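Local coordinates for protein peptidoglycan DD-endopeptidase ShyB (Vibrio cholerae, PDB 2GU1) that hydrolyses the peptide cross-links between adjacent peptidoglycan strands as a zinc-dependent DD-endopeptidase, probably to let new glycans in as the cell wall expands, at residues M57-D60 with M61-S65; S123-A126 with N127-V131; M47-P50 with G51-L54. One frame throughout, in Å; residues are numbered along the deposited sequence.

Contact 1 of 3, residues M57-D60 with M61-S65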
ATOM      1  N   MET A  57     -15.748  20.367   3.554  1.00 33.72           N
ATOM      2  CA  MET A  57     -16.082  21.752   3.245  1.00 37.17           C
ATOM      3  C   MET A  57     -17.522  21.774   2.733  1.00 38.32           C
ATOM      4  O   MET A  57     -17.820  21.192   1.684  1.00 35.96           O
ATOM      5  CB  MET A  57     -15.150  22.294   2.160  1.00 39.14           C
ATOM      6  CG  MET A  57     -13.695  21.936   2.366  1.00 44.20           C
ATOM      7  SD  MET A  57     -12.952  22.741   3.786  1.00 48.28           S
ATOM      8  CE  MET A  57     -11.368  23.265   3.068  1.00 47.48           C
ATOM      9  N   MET A  58     -18.407  22.438   3.472  1.00 39.35           N
ATOM     10  CA  MET A  58     -19.820  22.528   3.094  1.00 40.46           C
ATOM     11  C   MET A  58     -20.133  23.894   2.485  1.00 41.39           C
ATOM     12  O   MET A  58     -19.567  24.905   2.900  1.00 41.11           O
ATOM     13  CB  MET A  58     -20.717  22.323   4.318  1.00 41.35           C
ATOM     14  CG  MET A  58     -20.254  21.243   5.279  1.00 41.56           C
ATOM     15  SD  MET A  58     -20.038  19.659   4.480  1.00 42.82           S
ATOM     16  CE  MET A  58     -21.730  19.085   4.397  1.00 42.13           C
ATOM     17  N   ASP A  59     -21.044  23.923   1.514  1.00 42.29           N
ATOM     18  CA  ASP A  59     -21.422  25.177   0.861  1.00 45.24           C
ATOM     19  C   ASP A  59     -22.572  25.880   1.585  1.00 47.99           C
ATOM     20  O   ASP A  59     -22.951  25.487   2.693  1.00 48.51           O
ATOM     21  CB  ASP A  59     -21.816  24.928  -0.599  1.00 43.13           C
ATOM     22  CG  ASP A  59     -22.928  23.903  -0.742  1.00 42.80           C
ATOM     23  OD1 ASP A  59     -23.839  23.876   0.109  1.00 41.92           O
ATOM     24  OD2 ASP A  59     -22.900  23.130  -1.721  1.00 44.11           O
ATOM     25  N   ASP A  60     -23.118  26.919   0.951  1.00 51.09           N
ATOM     26  CA  ASP A  60     -24.224  27.689   1.520  1.00 54.05           C
ATOM     27  C   ASP A  60     -25.451  26.818   1.753  1.00 54.38           C
ATOM     28  O   ASP A  60     -26.272  27.109   2.622  1.00 54.62           O
ATOM     29  CB  ASP A  60     -24.614  28.844   0.593  1.00 56.90           C
ATOM     30  CG  ASP A  60     -23.461  29.785   0.309  1.00 59.85           C
ATOM     31  OD1 ASP A  60     -22.496  29.359  -0.362  1.00 62.53           O
ATOM     32  OD2 ASP A  60     -23.520  30.950   0.757  1.00 61.37           O
ATOM     33  N   MET A  61     -25.574  25.757   0.959  1.00 54.47           N
ATOM     34  CA  MET A  61     -26.698  24.832   1.066  1.00 54.76           C
ATOM     35  C   MET A  61     -26.391  23.760   2.108  1.00 53.31           C
ATOM     36  O   MET A  61     -27.205  22.873   2.356  1.00 52.87           O
ATOM     37  CB  MET A  61     -26.966  24.177  -0.295  1.00 58.39           C
ATOM     38  CG  MET A  61     -28.143  23.202  -0.325  1.00 62.82           C
ATOM     39  SD  MET A  61     -28.324  22.341  -1.919  1.00 67.84           S
ATOM     40  CE  MET A  61     -29.850  21.416  -1.650  1.00 65.91           C
ATOM     41  N   GLY A  62     -25.212  23.848   2.715  1.00 51.69           N
ATOM     42  CA  GLY A  62     -24.823  22.872   3.718  1.00 49.23           C
ATOM     43  C   GLY A  62     -24.465  21.526   3.112  1.00 47.58           C
ATOM     44  O   GLY A  62     -24.401  20.517   3.816  1.00 48.19           O
ATOM     45  N   GLN A  63     -24.229  21.507   1.802  1.00 45.06           N
ATOM     46  CA  GLN A  63     -23.883  20.273   1.107  1.00 42.25           C
ATOM     47  C   GLN A  63     -22.381  20.198   0.860  1.00 39.69           C
ATOM     48  O   GLN A  63     -21.734  21.213   0.600  1.00 39.24           O
ATOM     49  CB  GLN A  63     -24.630  20.183  -0.227  1.00 43.89           C
ATOM     50  CG  GLN A  63     -26.145  20.314  -0.106  1.00 44.77           C
ATOM     51  CD  GLN A  63     -26.739  19.352   0.910  1.00 46.34           C
ATOM     52  OE1 GLN A  63     -26.573  18.136   0.803  1.00 47.74           O
ATOM     53  NE2 GLN A  63     -27.438  19.898   1.903  1.00 46.55           N
ATOM     54  N   LEU A  64     -21.838  18.988   0.942  1.00 35.20           N
ATOM     55  CA  LEU A  64     -20.408  18.760   0.745  1.00 33.47           C
ATOM     56  C   LEU A  64     -19.921  19.278  -0.604  1.00 30.78           C
ATOM     57  O   LEU A  64     -20.429  18.879  -1.646  1.00 30.82           O
ATOM     58  CB  LEU A  64     -20.100  17.261   0.844  1.00 31.10           C
ATOM     59  CG  LEU A  64     -18.624  16.860   0.842  1.00 29.96           C
ATOM     60  CD1 LEU A  64     -17.986  17.279   2.159  1.00 28.67           C
ATOM     61  CD2 LEU A  64     -18.498  15.357   0.651  1.00 28.45           C
ATOM     62  N   SER A  65     -18.932  20.163  -0.578  1.00 31.11           N
ATOM     63  CA  SER A  65     -18.375  20.714  -1.808  1.00 32.23           C
ATOM     64  C   SER A  65     -16.947  20.204  -2.010  1.00 31.26           C
ATOM     65  O   SER A  65     -16.443  20.164  -3.132  1.00 29.34           O
ATOM     66  CB  SER A  65     -18.374  22.242  -1.760  1.00 33.62           C
ATOM     67  OG  SER A  65     -17.495  22.717  -0.760  1.00 38.71           O
TER
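Asp59 organises the tip of this beta hairpin, its carboxylate reaching across to the main chain of Met61 and Gln63. OD1 receives Gln63 N at 2.9 Å from above the carboxylate plane (51° out of it), and a weak bond from Met61 N at 2.7 Å, in the manner of an Asx turn. The first torsion makes this possible: with chi1 at 56°, CG stands between the backbone N and the carbonyl carbon and swings over the turn. Gly62 N donates to Asp59 O at 2.8 Å and Asp59 N to Gln63 O at 2.9 Å, which, with Gly62, the last residue of the type I turn, at positive phi, defines a G1 beta bulge. One step back, Met58 faces Leu64 as a non-hydrogen-bonded pair; its bent chain brings SD to 3.9 Å from Leu64 CD1. Beyond it, Met57 O takes two donors: Ser65 N at 2.7 Å, and Ser65 OG at 2.9 Å, which comes from well above the carbonyl plane. Outward again, Gln63 folds over Met61, NE2 bonding Met61 O. Asp59 OD2 forms a salt bridge with Arg81 NH2, and Arg81 NE bonds Leu64 O, so Arg81, at the end of strand 75-81 next to strand 64-70 in the sheet, ties to both arms of the hairpin, while Gln63 touches Pro28 in the loop between helices 18-24 and 29-38.

Contact 2 of 3, residues S123-A126 with N127-V131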
ATOM      1  N   SER A 123       6.421  -3.453  13.740  1.00 32.53           N
ATOM      2  CA  SER A 123       6.474  -3.610  12.287  1.00 34.37           C
ATOM      3  C   SER A 123       7.913  -3.532  11.773  1.00 32.06           C
ATOM      4  O   SER A 123       8.285  -4.249  10.846  1.00 33.17           O
ATOM      5  CB  SER A 123       5.609  -2.547  11.599  1.00 36.14           C
ATOM      6  OG  SER A 123       6.047  -1.243  11.925  1.00 39.88           O
ATOM      7  N   GLN A 124       8.720  -2.665  12.374  1.00 29.81           N
ATOM      8  CA  GLN A 124      10.112  -2.546  11.961  1.00 29.47           C
ATOM      9  C   GLN A 124      10.852  -3.831  12.321  1.00 28.83           C
ATOM     10  O   GLN A 124      11.666  -4.320  11.540  1.00 28.76           O
ATOM     11  CB  GLN A 124      10.776  -1.332  12.630  1.00 29.77           C
ATOM     12  CG  GLN A 124      10.234  -0.007  12.098  1.00 28.16           C
ATOM     13  CD  GLN A 124      10.830   1.217  12.773  1.00 31.66           C
ATOM     14  OE1 GLN A 124      10.833   1.330  14.000  1.00 27.90           O
ATOM     15  NE2 GLN A 124      11.322   2.155  11.965  1.00 30.23           N
ATOM     16  N   VAL A 125      10.554  -4.383  13.494  1.00 28.53           N
ATOM     17  CA  VAL A 125      11.190  -5.624  13.930  1.00 29.43           C
ATOM     18  C   VAL A 125      10.777  -6.753  12.987  1.00 29.51           C
ATOM     19  O   VAL A 125      11.600  -7.589  12.602  1.00 30.43           O
ATOM     20  CB  VAL A 125      10.779  -5.989  15.373  1.00 29.68           C
ATOM     21  CG1 VAL A 125      11.334  -7.367  15.755  1.00 30.99           C
ATOM     22  CG2 VAL A 125      11.288  -4.925  16.333  1.00 31.65           C
ATOM     23  N   ALA A 126       9.500  -6.769  12.610  1.00 30.23           N
ATOM     24  CA  ALA A 126       8.991  -7.785  11.697  1.00 29.87           C
ATOM     25  C   ALA A 126       9.703  -7.662  10.347  1.00 31.28           C
ATOM     26  O   ALA A 126      10.151  -8.657   9.781  1.00 31.78           O
ATOM     27  CB  ALA A 126       7.496  -7.617  11.515  1.00 31.24           C
ATOM     28  N   ASN A 127       9.809  -6.438   9.840  1.00 31.40           N
ATOM     29  CA  ASN A 127      10.477  -6.202   8.559  1.00 31.02           C
ATOM     30  C   ASN A 127      11.911  -6.719   8.637  1.00 27.94           C
ATOM     31  O   ASN A 127      12.391  -7.402   7.731  1.00 28.01           O
ATOM     32  CB  ASN A 127      10.463  -4.700   8.221  1.00 32.84           C
ATOM     33  CG  ASN A 127      11.057  -4.396   6.848  1.00 36.36           C
ATOM     34  OD1 ASN A 127      11.150  -5.277   5.986  1.00 37.66           O
ATOM     35  ND2 ASN A 127      11.445  -3.141   6.632  1.00 36.65           N
ATOM     36  N   ILE A 128      12.588  -6.406   9.735  1.00 27.81           N
ATOM     37  CA  ILE A 128      13.966  -6.845   9.930  1.00 28.01           C
ATOM     38  C   ILE A 128      14.100  -8.368   9.963  1.00 28.97           C
ATOM     39  O   ILE A 128      14.930  -8.940   9.249  1.00 28.31           O
ATOM     40  CB  ILE A 128      14.557  -6.253  11.232  1.00 27.58           C
ATOM     41  CG1 ILE A 128      14.695  -4.733  11.091  1.00 29.91           C
ATOM     42  CG2 ILE A 128      15.916  -6.881  11.526  1.00 28.25           C
ATOM     43  CD1 ILE A 128      15.126  -4.016  12.362  1.00 26.23           C
ATOM     44  N   THR A 129      13.291  -9.031  10.786  1.00 29.20           N
ATOM     45  CA  THR A 129      13.371 -10.485  10.874  1.00 31.60           C
ATOM     46  C   THR A 129      13.012 -11.133   9.538  1.00 33.81           C
ATOM     47  O   THR A 129      13.571 -12.168   9.176  1.00 36.72           O
ATOM     48  CB  THR A 129      12.461 -11.046  12.001  1.00 30.02           C
ATOM     49  OG1 THR A 129      11.122 -10.573  11.831  1.00 28.32           O
ATOM     50  CG2 THR A 129      12.979 -10.609  13.363  1.00 29.04           C
ATOM     51  N   GLN A 130      12.097 -10.507   8.804  1.00 35.20           N
ATOM     52  CA  GLN A 130      11.677 -11.009   7.495  1.00 36.10           C
ATOM     53  C   GLN A 130      12.847 -10.963   6.516  1.00 33.85           C
ATOM     54  O   GLN A 130      13.191 -11.964   5.898  1.00 33.31           O
ATOM     55  CB  GLN A 130      10.525 -10.160   6.951  1.00 38.88           C
ATOM     56  CG  GLN A 130      10.168 -10.442   5.498  1.00 44.75           C
ATOM     57  CD  GLN A 130       9.394  -9.293   4.852  1.00 49.83           C
ATOM     58  OE1 GLN A 130       9.880  -8.155   4.788  1.00 52.00           O
ATOM     59  NE2 GLN A 130       8.189  -9.586   4.368  1.00 50.26           N
ATOM     60  N   VAL A 131      13.458  -9.790   6.386  1.00 32.53           N
ATOM     61  CA  VAL A 131      14.589  -9.598   5.485  1.00 30.52           C
ATOM     62  C   VAL A 131      15.776 -10.507   5.793  1.00 30.97           C
ATOM     63  O   VAL A 131      16.364 -11.095   4.886  1.00 30.26           O
ATOM     64  CB  VAL A 131      15.084  -8.126   5.523  1.00 28.93           C
ATOM     65  CG1 VAL A 131      16.429  -7.996   4.817  1.00 29.16           C
ATOM     66  CG2 VAL A 131      14.049  -7.216   4.873  1.00 28.19           C
TER
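Thr129 turns its hydroxyl back onto the preceding turn of helix 122-132, where the carbonyls of Val125 and Ala126 lie close by. This is regular alpha-helix: the amides of Asn127, Ile128, Thr129 and Gln130 each bond the carbonyl four residues earlier, as in Thr129 N to Val125 O at 2.9 Å. The side chains differ in how they sit against those carbonyls. In Ile128 the two gamma branches part company: CG2 is anti to the backbone N, while CG1, beside that N (chi1 -67°), leans over Gln124 O at 3.1 Å, and CD1 continues along the same oxygen at 3.6 Å. Asn127 instead has CG pointing opposite its backbone nitrogen (chi1 -176°), which carries the end of the chain away from the turn and leaves CB as the touching atom, 3.4 Å from Ser123 O. Gln124 runs out extended toward the start of the helix, where OE1 accepts a hydrogen bond from Thr121 N; Ser123 OG also bonds Thr121, through OG1. Val125 lies against Ser112, Ala115 and Arg116 of helix 111-117. On the sheet side, Ile128 packs on Ile150 of strand 147-157 and on Ile167 and Ile170 of strand 160-173, so the helix lies against the sheet of the second domain. In Thr129, chi1 of 54° sets OG1 between the backbone N and the carbonyl carbon, 3.0 Å from Ala126 O and 3.1 Å from Val125 O.

Contact 3 of 3, residues M47-P50 with G51-L54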
ATOM      1  N   MET A  47      -8.404   2.797   3.391  1.00 30.02           N
ATOM      2  CA  MET A  47      -7.337   2.593   4.359  1.00 31.30           C
ATOM      3  C   MET A  47      -7.237   3.658   5.450  1.00 29.28           C
ATOM      4  O   MET A  47      -6.172   3.820   6.038  1.00 26.17           O
ATOM      5  CB  MET A  47      -5.989   2.482   3.636  1.00 38.36           C
ATOM      6  CG  MET A  47      -5.528   3.762   2.945  1.00 43.39           C
ATOM      7  SD  MET A  47      -3.889   3.619   2.163  1.00 55.52           S
ATOM      8  CE  MET A  47      -4.332   3.135   0.493  1.00 52.70           C
ATOM      9  N   ILE A  48      -8.330   4.378   5.727  1.00 26.85           N
ATOM     10  CA  ILE A  48      -8.288   5.410   6.767  1.00 26.95           C
ATOM     11  C   ILE A  48      -7.939   4.783   8.104  1.00 25.56           C
ATOM     12  O   ILE A  48      -8.501   3.760   8.489  1.00 26.82           O
ATOM     13  CB  ILE A  48      -9.626   6.163   6.923  1.00 26.49           C
ATOM     14  CG1 ILE A  48     -10.752   5.177   7.245  1.00 28.18           C
ATOM     15  CG2 ILE A  48      -9.908   6.961   5.678  1.00 29.00           C
ATOM     16  CD1 ILE A  48     -12.055   5.836   7.650  1.00 29.73           C
ATOM     17  N   GLN A  49      -7.022   5.422   8.816  1.00 28.41           N
ATOM     18  CA  GLN A  49      -6.556   4.934  10.105  1.00 30.11           C
ATOM     19  C   GLN A  49      -6.818   5.949  11.217  1.00 30.61           C
ATOM     20  O   GLN A  49      -6.850   7.158  10.971  1.00 30.04           O
ATOM     21  CB  GLN A  49      -5.050   4.664  10.034  1.00 30.78           C
ATOM     22  CG  GLN A  49      -4.629   3.631   8.996  1.00 36.35           C
ATOM     23  CD  GLN A  49      -5.026   2.227   9.381  1.00 38.10           C
ATOM     24  OE1 GLN A  49      -4.696   1.762  10.471  1.00 42.61           O
ATOM     25  NE2 GLN A  49      -5.734   1.536   8.488  1.00 40.05           N
ATOM     26  N   PRO A  50      -6.995   5.464  12.457  1.00 30.44           N
ATOM     27  CA  PRO A  50      -7.245   6.344  13.603  1.00 30.20           C
ATOM     28  C   PRO A  50      -6.111   7.355  13.685  1.00 29.40           C
ATOM     29  O   PRO A  50      -4.941   6.993  13.544  1.00 29.71           O
ATOM     30  CB  PRO A  50      -7.231   5.383  14.788  1.00 31.29           C
ATOM     31  CG  PRO A  50      -7.738   4.105  14.191  1.00 31.16           C
ATOM     32  CD  PRO A  50      -7.006   4.048  12.870  1.00 29.41           C
ATOM     33  N   GLY A  51      -6.450   8.619  13.912  1.00 28.59           N
ATOM     34  CA  GLY A  51      -5.422   9.638  13.998  1.00 27.45           C
ATOM     35  C   GLY A  51      -5.331  10.502  12.752  1.00 28.37           C
ATOM     36  O   GLY A  51      -4.865  11.642  12.817  1.00 25.76           O
ATOM     37  N   GLU A  52      -5.747   9.962  11.608  1.00 25.36           N
ATOM     38  CA  GLU A  52      -5.710  10.739  10.379  1.00 25.52           C
ATOM     39  C   GLU A  52      -6.896  11.685  10.478  1.00 26.20           C
ATOM     40  O   GLU A  52      -7.744  11.529  11.354  1.00 24.40           O
ATOM     41  CB  GLU A  52      -5.827   9.822   9.154  1.00 24.16           C
ATOM     42  CG  GLU A  52      -4.712   8.785   9.084  1.00 25.61           C
ATOM     43  CD  GLU A  52      -4.808   7.900   7.858  1.00 25.72           C
ATOM     44  OE1 GLU A  52      -5.937   7.544   7.470  1.00 25.75           O
ATOM     45  OE2 GLU A  52      -3.754   7.545   7.295  1.00 30.76           O
ATOM     46  N   GLU A  53      -6.966  12.662   9.586  1.00 26.75           N
ATOM     47  CA  GLU A  53      -8.049  13.627   9.645  1.00 29.86           C
ATOM     48  C   GLU A  53      -8.758  13.825   8.325  1.00 30.07           C
ATOM     49  O   GLU A  53      -8.131  13.803   7.265  1.00 25.86           O
ATOM     50  CB  GLU A  53      -7.518  14.991  10.088  1.00 33.84           C
ATOM     51  CG  GLU A  53      -6.858  15.017  11.451  1.00 40.54           C
ATOM     52  CD  GLU A  53      -6.281  16.386  11.764  1.00 41.95           C
ATOM     53  OE1 GLU A  53      -7.051  17.370  11.736  1.00 42.07           O
ATOM     54  OE2 GLU A  53      -5.061  16.478  12.026  1.00 43.16           O
ATOM     55  N   LEU A  54     -10.071  14.021   8.410  1.00 29.05           N
ATOM     56  CA  LEU A  54     -10.881  14.296   7.240  1.00 30.92           C
ATOM     57  C   LEU A  54     -11.384  15.722   7.429  1.00 31.88           C
ATOM     58  O   LEU A  54     -11.766  16.125   8.531  1.00 33.70           O
ATOM     59  CB  LEU A  54     -12.061  13.326   7.138  1.00 29.87           C
ATOM     60  CG  LEU A  54     -11.775  11.858   6.808  1.00 30.06           C
ATOM     61  CD1 LEU A  54     -13.087  11.077   6.771  1.00 28.57           C
ATOM     62  CD2 LEU A  54     -11.064  11.750   5.468  1.00 29.54           C
TER
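Glu52 folds back over Gln49, running back along that residue, and from CB through OE1 its side chain meets the backbone of Gln49 or its neighbour. CB starts 3.4 Å from Gln49 O. With chi1 at -59°, CG lies beside its own backbone N and remains near the same oxygen, Glu52 CG to Gln49 O being 3.3 Å. Chi2 is extended at -179°, which carries the chain past the carbonyl toward the other end of Gln49, and Glu52 CD comes to 3.5 Å from Gln49 N. At the tip the two oxygens part. OE1 accepts Gln49 N at 2.7 Å in a nearly straight bond, although the amide approaches from well above the carboxylate plane and not within it; Ile48 CA lies 3.3 Å from the same OE1. OE2 turns aside, its nearest atoms across the turn being CB and N of Gln49. The backbone of the two residues is joined the opposite way round, Glu52 N donating to Gln49 O at 3.1 Å. This closes a type II beta turn with Pro50 and Gly51 at its corners. Gly51 has a phi of 104°, a backbone conformation that suits a residue without a side chain. The sequence from Ile48 through Pro50-Gly51 to Leu54 resembles the segment that leads into the second strand of LysM domains, consistent with a LysM-like domain here. Tyr69 OH of strand 64-70 also bonds Glu52 OE1, giving that oxygen two partners. Gln49 NE2 turns back to Met47 O in a weak bond of 3.4 Å. Gly51 and Glu52 pair through their backbones with Val12, and Ile48 packs on Tyr69 and on Ile21 of helix 18-24.

In the fold
Contact 3 comes first along the chain, contact 1 follows a few residues on, and contact 2 lies later. Contacts 3 and 1 sit at the two ends of strand 53-58, their centres 22 Å apart: residues 47-54 lead into the strand, and residues 57-65 turn it round into strand 64-70 of the same antiparallel sheet. Both belong to the LysM-like domain. Contact 2 lies in the range of the Csd3 second domain; its centre is 45 Å from that of contact 1 and 24 Å from that of contact 3. All three lie away from the zinc site of His232, Asp236 and His313, so they report on the LysM-like and Csd3-type regions and not on the catalytic site.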